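Local structure of 4-carboxymuconolactone decarboxylase (Sinorhizobium meliloti, 4G9Q) at residues I110-T115 against P196-R201; R190-R195 against R201-V206. The protein is a trimeric, all-helical member of the carboxymuconolactone decarboxylase family, for which a peroxiredoxin-type activity or a lyase role in benzoate degradation is only tentatively assigned. All blocks are in the same frame, centred on the assembly; numbering follows the deposited sequence.

Interaction 1: I110-T115 against P196-R201; sequences ISETIT and PDLAPR
Glu112 lies across Leu198 and Asp197, and how it divides itself between them illustrates how one side chain can serve an apolar and a polar surface at once. Its CB and CG do the apolar work: Glu112 CG comes within 3.6 Å of Leu198 CG and 3.7 Å of Leu198 CD1, so the methylenes pass at a slant over the leucine's branch point. With CG anti to the backbone N (chi1 -170°), the chain leaves helix 107-120 toward the loop, and a bend at chi2 (65°) then carries the carboxylate over to Asp197. There Glu112 OE1 stands 3.7 Å from Asp197 CB and 3.9 Å from Asp197 OD2, the two carboxylate planes being turned 30° apart. The neighbouring residue, Thr113, adds its OG1, equally far, at 4.1 Å, from CD1 and CD2 of Leu198. That hydroxyl is hydrogen-bonded back to Glu109 O in its own helix, and so offers the leucine fork an already satisfied oxygen.

The contact joins helix 107-120, in the first of the chain's two carboxymuconolactone decarboxylase repeats, to the loop that leads into helix 200-213 in the second, Ala199 taking the N-cap position of that helix. Leu198 also packs on Val206 of the same helix. On another side of helix 107-120, Ser111 is hydrogen-bonded to Val49 O of the second subunit.

Two carboxylates this close would be costly alone, but each has partners. Glu112 OE2 forms salt bridges with Arg195 and Arg203, while Asp197 OD1 accepts a hydrogen bond from Ala149 N and Asp197 OD2 has a long, weak ion pair with Arg195. The arginines probably offset much of the charge, chiefly on Glu112, with cohesion between the two segments themselves coming mainly from van der Waals packing round Leu198.

Interaction 2: R190-R195 against R201-V206; sequences RDLWLR and RDRSLV
Arg203, near the start of helix 200-213, packs its long side chain against Trp193, Leu192 and Arg195 in a buried contact, part apolar and part polar, where the chain leaves helix 178-192. The methylenes take the indole: Arg203 CD rests over one face of the ring toward its rim, 3.4 Å from Trp193 CE3, and Arg203 CG makes a CH-pi contact 4.1 Å from the centroid of the six-membered ring. A bend at chi3 (-65°) then swings the guanidinium away from the indole, leaving the two planes 70° apart rather than stacked.

The connection between successive helices of this all-alpha family fold opens with a type I beta turn, Leu192 to Arg195, and its carbonyls are what the guanidinium meets. Leu192 O lies over the centre of one guanidinium face, 3.2 Å from Arg203 CZ, an approach too steep for either neighbouring N-H to bond it. Arg195 O sits instead at the guanidinium edge, somewhat tilted from its plane, and takes a 2.9 Å hydrogen bond from Arg203 NH2, which stands above the carbonyl plane, 49° out of it. A water in the guanidinium plane accepts from Arg203 NE at 2.8 Å and can donate to the same Arg195 O, which would then be held both directly and through solvent.

Farther along the indole, Ser204 OG approaches Trp193 CZ3 at 3.6 Å. The ring is also held by a hydrogen bond from NE1 to Tyr120 OH, a stack with Phe189 and an edge-to-face contact with His116.

The centres of the two interactions lie about 6 Å apart, and their segments alternate along the chain: 110-115, then 190-195, 196-201 and 201-206. Interaction 2 is local, bridging consecutive helices, whereas interaction 1 reaches back some eighty residues to helix 107-120. Their segments overlap at Arg201, at the start of helix 200-213. They also touch directly, Thr113 OG1 coming 3.8 Å from Val206 CG1 and Leu198 N 3.6 Å from Arg203 NH2. The turn and loop after helix 178-192 are thus packed by the following helix and by helix 107-120; segments 110-115 and 190-195 also carry residues that meet the second subunit, so the region lies beside that interface.

Interaction 1: I110-T115 against P196-R201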
loop_
_atom_site.group_PDB
_atom_site.type_symbol
_atom_site.label_atom_id
_atom_site.label_comp_id
_atom_site.label_asym_id
_atom_site.label_seq_id
_atom_site.Cartn_x
_atom_site.Cartn_y
_atom_site.Cartn_z
ATOM N N ILE A 110 -5.542 17.581 14.549
ATOM C CA ILE A 110 -4.674 16.419 14.346
ATOM C C ILE A 110 -5.335 15.193 14.973
ATOM O O ILE A 110 -5.430 14.139 14.343
ATOM C CB ILE A 110 -3.251 16.648 14.932
ATOM C CG1 ILE A 110 -2.577 17.815 14.203
ATOM C CG2 ILE A 110 -2.409 15.361 14.860
ATOM C CD1 ILE A 110 -1.167 18.144 14.676
ATOM N N SER A 111 -5.806 15.357 16.208
ATOM C CA SER A 111 -6.542 14.320 16.924
ATOM C C SER A 111 -7.700 13.783 16.083
ATOM O O SER A 111 -7.868 12.558 15.932
ATOM C CB SER A 111 -7.060 14.889 18.254
ATOM O OG SER A 111 -7.729 13.899 19.005
ATOM N N GLU A 112 -8.487 14.699 15.519
ATOM C CA GLU A 112 -9.659 14.310 14.732
ATOM C C GLU A 112 -9.285 13.678 13.392
ATOM O O GLU A 112 -9.992 12.795 12.907
ATOM C CB GLU A 112 -10.606 15.501 14.543
ATOM C CG GLU A 112 -11.969 15.141 13.939
ATOM C CD GLU A 112 -12.816 14.241 14.829
ATOM O OE1 GLU A 112 -12.443 14.005 16.005
ATOM O OE2 GLU A 112 -13.865 13.766 14.349
ATOM N N THR A 113 -8.168 14.111 12.806
ATOM C CA THR A 113 -7.704 13.525 11.544
ATOM C C THR A 113 -7.394 12.039 11.727
ATOM O O THR A 113 -7.761 11.206 10.888
ATOM C CB THR A 113 -6.479 14.281 10.992
ATOM O OG1 THR A 113 -6.872 15.621 10.686
ATOM C CG2 THR A 113 -5.942 13.616 9.719
ATOM N N ILE A 114 -6.734 11.721 12.832
ATOM C CA ILE A 114 -6.418 10.338 13.189
ATOM C C ILE A 114 -7.701 9.502 13.322
ATOM O O ILE A 114 -7.807 8.426 12.738
ATOM C CB ILE A 114 -5.527 10.287 14.453
ATOM C CG1 ILE A 114 -4.167 10.919 14.121
ATOM C CG2 ILE A 114 -5.356 8.847 14.953
ATOM C CD1 ILE A 114 -3.331 11.327 15.321
ATOM N N THR A 115 -8.684 10.017 14.057
ATOM C CA THR A 115 -9.948 9.303 14.235
ATOM C C THR A 115 -10.691 9.117 12.916
ATOM O O THR A 115 -11.225 8.036 12.638
ATOM C CB THR A 115 -10.834 10.010 15.266
ATOM O OG1 THR A 115 -10.146 10.021 16.523
ATOM C CG2 THR A 115 -12.173 9.298 15.427
ATOM N N PRO A 196 -17.748 17.940 15.224
ATOM C CA PRO A 196 -17.318 19.325 14.955
ATOM C C PRO A 196 -15.807 19.594 14.999
ATOM O O PRO A 196 -15.369 20.689 14.632
ATOM C CB PRO A 196 -18.034 20.127 16.055
ATOM C CG PRO A 196 -18.164 19.153 17.192
ATOM C CD PRO A 196 -18.454 17.822 16.517
ATOM N N ASP A 197 -15.019 18.606 15.419
ATOM C CA ASP A 197 -13.591 18.806 15.681
ATOM C C ASP A 197 -12.760 19.033 14.412
ATOM O O ASP A 197 -11.636 19.533 14.477
ATOM C CB ASP A 197 -13.056 17.652 16.529
ATOM C CG ASP A 197 -14.011 17.284 17.661
ATOM O OD1 ASP A 197 -13.770 17.739 18.800
ATOM O OD2 ASP A 197 -15.024 16.580 17.395
ATOM N N LEU A 198 -13.321 18.666 13.264
ATOM C CA LEU A 198 -12.863 19.185 11.980
ATOM C C LEU A 198 -14.040 19.881 11.331
ATOM O O LEU A 198 -15.153 19.343 11.311
ATOM C CB LEU A 198 -12.383 18.063 11.056
ATOM C CG LEU A 198 -11.025 17.415 11.321
ATOM C CD1 LEU A 198 -10.887 16.125 10.507
ATOM C CD2 LEU A 198 -9.865 18.382 11.044
ATOM N N ALA A 199 -13.797 21.078 10.804
ATOM C CA ALA A 199 -14.768 21.734 9.934
ATOM C C ALA A 199 -15.010 20.833 8.724
ATOM O O ALA A 199 -14.086 20.133 8.293
ATOM C CB ALA A 199 -14.241 23.085 9.495
ATOM N N PRO A 200 -16.250 20.821 8.186
ATOM C CA PRO A 200 -16.568 19.972 7.033
ATOM C C PRO A 200 -15.563 20.106 5.889
ATOM O O PRO A 200 -15.157 19.092 5.318
ATOM C CB PRO A 200 -17.951 20.470 6.617
ATOM C CG PRO A 200 -18.569 20.853 7.921
ATOM C CD PRO A 200 -17.455 21.523 8.675
ATOM N N ARG A 201 -15.152 21.338 5.580
ATOM C CA ARG A 201 -14.142 21.581 4.546
ATOM C C ARG A 201 -12.845 20.820 4.821
ATOM O O ARG A 201 -12.268 20.209 3.916
ATOM C CB ARG A 201 -13.843 23.075 4.443
ATOM C CG ARG A 201 -12.766 23.418 3.429
ATOM C CD ARG A 201 -11.910 24.535 3.974
ATOM N NE ARG A 201 -10.882 24.981 3.038
ATOM C CZ ARG A 201 -9.573 24.829 3.220
ATOM N NH1 ARG A 201 -9.104 24.224 4.306
ATOM N NH2 ARG A 201 -8.728 25.298 2.312
#

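Interaction 2: R190-R195 against R201-V206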
loop_
_atom_site.group_PDB
_atom_site.type_symbol
_atom_site.label_atom_id
_atom_site.label_comp_id
_atom_site.label_asym_id
_atom_site.label_seq_id
_atom_site.Cartn_x
_atom_site.Cartn_y
_atom_site.Cartn_z
ATOM N N ARG A 190 -24.098 9.827 9.860
ATOM C CA ARG A 190 -24.881 10.364 10.978
ATOM C C ARG A 190 -24.073 10.542 12.265
ATOM O O ARG A 190 -24.641 10.831 13.327
ATOM C CB ARG A 190 -26.139 9.521 11.220
ATOM C CG ARG A 190 -27.189 9.699 10.138
ATOM C CD ARG A 190 -28.510 9.037 10.503
ATOM N NE ARG A 190 -29.630 9.940 10.239
ATOM C CZ ARG A 190 -30.188 10.735 11.149
ATOM N NH1 ARG A 190 -29.750 10.739 12.404
ATOM N NH2 ARG A 190 -31.193 11.526 10.808
ATOM N N ASP A 191 -22.752 10.382 12.171
ATOM C CA ASP A 191 -21.865 10.625 13.313
ATOM C C ASP A 191 -20.535 11.250 12.902
ATOM O O ASP A 191 -20.347 12.453 13.072
ATOM C CB ASP A 191 -21.639 9.356 14.158
ATOM C CG ASP A 191 -20.682 9.592 15.324
ATOM O OD1 ASP A 191 -20.560 10.751 15.777
ATOM O OD2 ASP A 191 -20.042 8.623 15.794
ATOM N N LEU A 192 -19.621 10.439 12.356
ATOM C CA LEU A 192 -18.272 10.905 12.019
ATOM C C LEU A 192 -18.262 12.240 11.260
ATOM O O LEU A 192 -17.536 13.165 11.641
ATOM C CB LEU A 192 -17.493 9.823 11.240
ATOM C CG LEU A 192 -16.014 10.103 10.912
ATOM C CD1 LEU A 192 -15.157 10.180 12.167
ATOM C CD2 LEU A 192 -15.476 9.038 9.956
ATOM N N TRP A 193 -19.084 12.341 10.215
ATOM C CA TRP A 193 -19.108 13.520 9.346
ATOM C C TRP A 193 -19.737 14.744 10.003
ATOM O O TRP A 193 -19.557 15.864 9.528
ATOM C CB TRP A 193 -19.784 13.201 8.004
ATOM C CG TRP A 193 -18.836 12.498 7.082
ATOM C CD1 TRP A 193 -18.751 11.159 6.854
ATOM C CD2 TRP A 193 -17.810 13.108 6.296
ATOM N NE1 TRP A 193 -17.736 10.892 5.959
ATOM C CE2 TRP A 193 -17.141 12.072 5.602
ATOM C CE3 TRP A 193 -17.399 14.433 6.095
ATOM C CZ2 TRP A 193 -16.075 12.321 4.726
ATOM C CZ3 TRP A 193 -16.336 14.679 5.222
ATOM C CH2 TRP A 193 -15.692 13.623 4.550
ATOM N N LEU A 194 -20.447 14.520 11.106
ATOM C CA LEU A 194 -21.066 15.605 11.871
ATOM C C LEU A 194 -20.262 16.004 13.111
ATOM O O LEU A 194 -20.631 16.944 13.829
ATOM C CB LEU A 194 -22.493 15.209 12.270
ATOM C CG LEU A 194 -23.390 14.736 11.122
ATOM C CD1 LEU A 194 -24.749 14.300 11.661
ATOM C CD2 LEU A 194 -23.537 15.813 10.031
ATOM N N ARG A 195 -19.161 15.304 13.370
ATOM C CA ARG A 195 -18.299 15.656 14.491
ATOM C C ARG A 195 -17.651 17.024 14.244
ATOM O O ARG A 195 -17.102 17.265 13.171
ATOM C CB ARG A 195 -17.258 14.560 14.736
ATOM C CG ARG A 195 -17.844 13.294 15.379
ATOM C CD ARG A 195 -16.810 12.160 15.424
ATOM N NE ARG A 195 -15.599 12.564 16.140
ATOM C CZ ARG A 195 -15.435 12.497 17.460
ATOM N NH1 ARG A 195 -16.397 12.016 18.245
ATOM N NH2 ARG A 195 -14.297 12.908 17.996
ATOM N N ARG A 201 -15.152 21.338 5.580
ATOM C CA ARG A 201 -14.142 21.581 4.546
ATOM C C ARG A 201 -12.845 20.820 4.821
ATOM O O ARG A 201 -12.268 20.209 3.916
ATOM C CB ARG A 201 -13.843 23.075 4.443
ATOM C CG ARG A 201 -12.766 23.418 3.429
ATOM C CD ARG A 201 -11.910 24.535 3.974
ATOM N NE ARG A 201 -10.882 24.981 3.038
ATOM C CZ ARG A 201 -9.573 24.829 3.220
ATOM N NH1 ARG A 201 -9.104 24.224 4.306
ATOM N NH2 ARG A 201 -8.728 25.298 2.312
ATOM N N ASP A 202 -12.393 20.874 6.072
ATOM C CA ASP A 202 -11.148 20.235 6.482
ATOM C C ASP A 202 -11.269 18.715 6.552
ATOM O O ASP A 202 -10.317 18.003 6.235
ATOM C CB ASP A 202 -10.676 20.796 7.823
ATOM C CG ASP A 202 -10.332 22.271 7.747
ATOM O OD1 ASP A 202 -9.738 22.692 6.734
ATOM O OD2 ASP A 202 -10.648 23.013 8.700
ATOM N N ARG A 203 -12.433 18.221 6.969
ATOM C CA ARG A 203 -12.673 16.775 6.982
ATOM C C ARG A 203 -12.665 16.223 5.556
ATOM O O ARG A 203 -12.109 15.156 5.298
ATOM C CB ARG A 203 -13.980 16.433 7.701
ATOM C CG ARG A 203 -14.105 14.957 8.070
ATOM C CD ARG A 203 -15.392 14.666 8.844
ATOM N NE ARG A 203 -15.425 15.332 10.148
ATOM C CZ ARG A 203 -14.867 14.853 11.260
ATOM N NH1 ARG A 203 -14.209 13.695 11.251
ATOM N NH2 ARG A 203 -14.960 15.544 12.387
ATOM N N SER A 204 -13.265 16.966 4.631
ATOM C CA SER A 204 -13.235 16.597 3.219
ATOM C C SER A 204 -11.814 16.679 2.664
ATOM O O SER A 204 -11.402 15.817 1.883
ATOM C CB SER A 204 -14.183 17.484 2.413
ATOM O OG SER A 204 -15.536 17.134 2.677
ATOM N N LEU A 205 -11.074 17.712 3.073
ATOM C CA LEU A 205 -9.674 17.875 2.672
ATOM C C LEU A 205 -8.831 16.654 3.061
ATOM O O LEU A 205 -8.115 16.100 2.227
ATOM C CB LEU A 205 -9.081 19.159 3.270
ATOM C CG LEU A 205 -7.605 19.455 2.972
ATOM C CD1 LEU A 205 -7.376 19.594 1.469
ATOM C CD2 LEU A 205 -7.144 20.706 3.704
ATOM N N VAL A 206 -8.917 16.237 4.321
ATOM C CA VAL A 206 -8.145 15.074 4.770
ATOM C C VAL A 206 -8.594 13.787 4.063
ATOM O O VAL A 206 -7.766 12.927 3.759
ATOM C CB VAL A 206 -8.112 14.905 6.322
ATOM C CG1 VAL A 206 -7.344 16.059 6.980
ATOM C CG2 VAL A 206 -9.495 14.786 6.914
HETATM O O HOH W 1 -16.932 17.741 10.110
#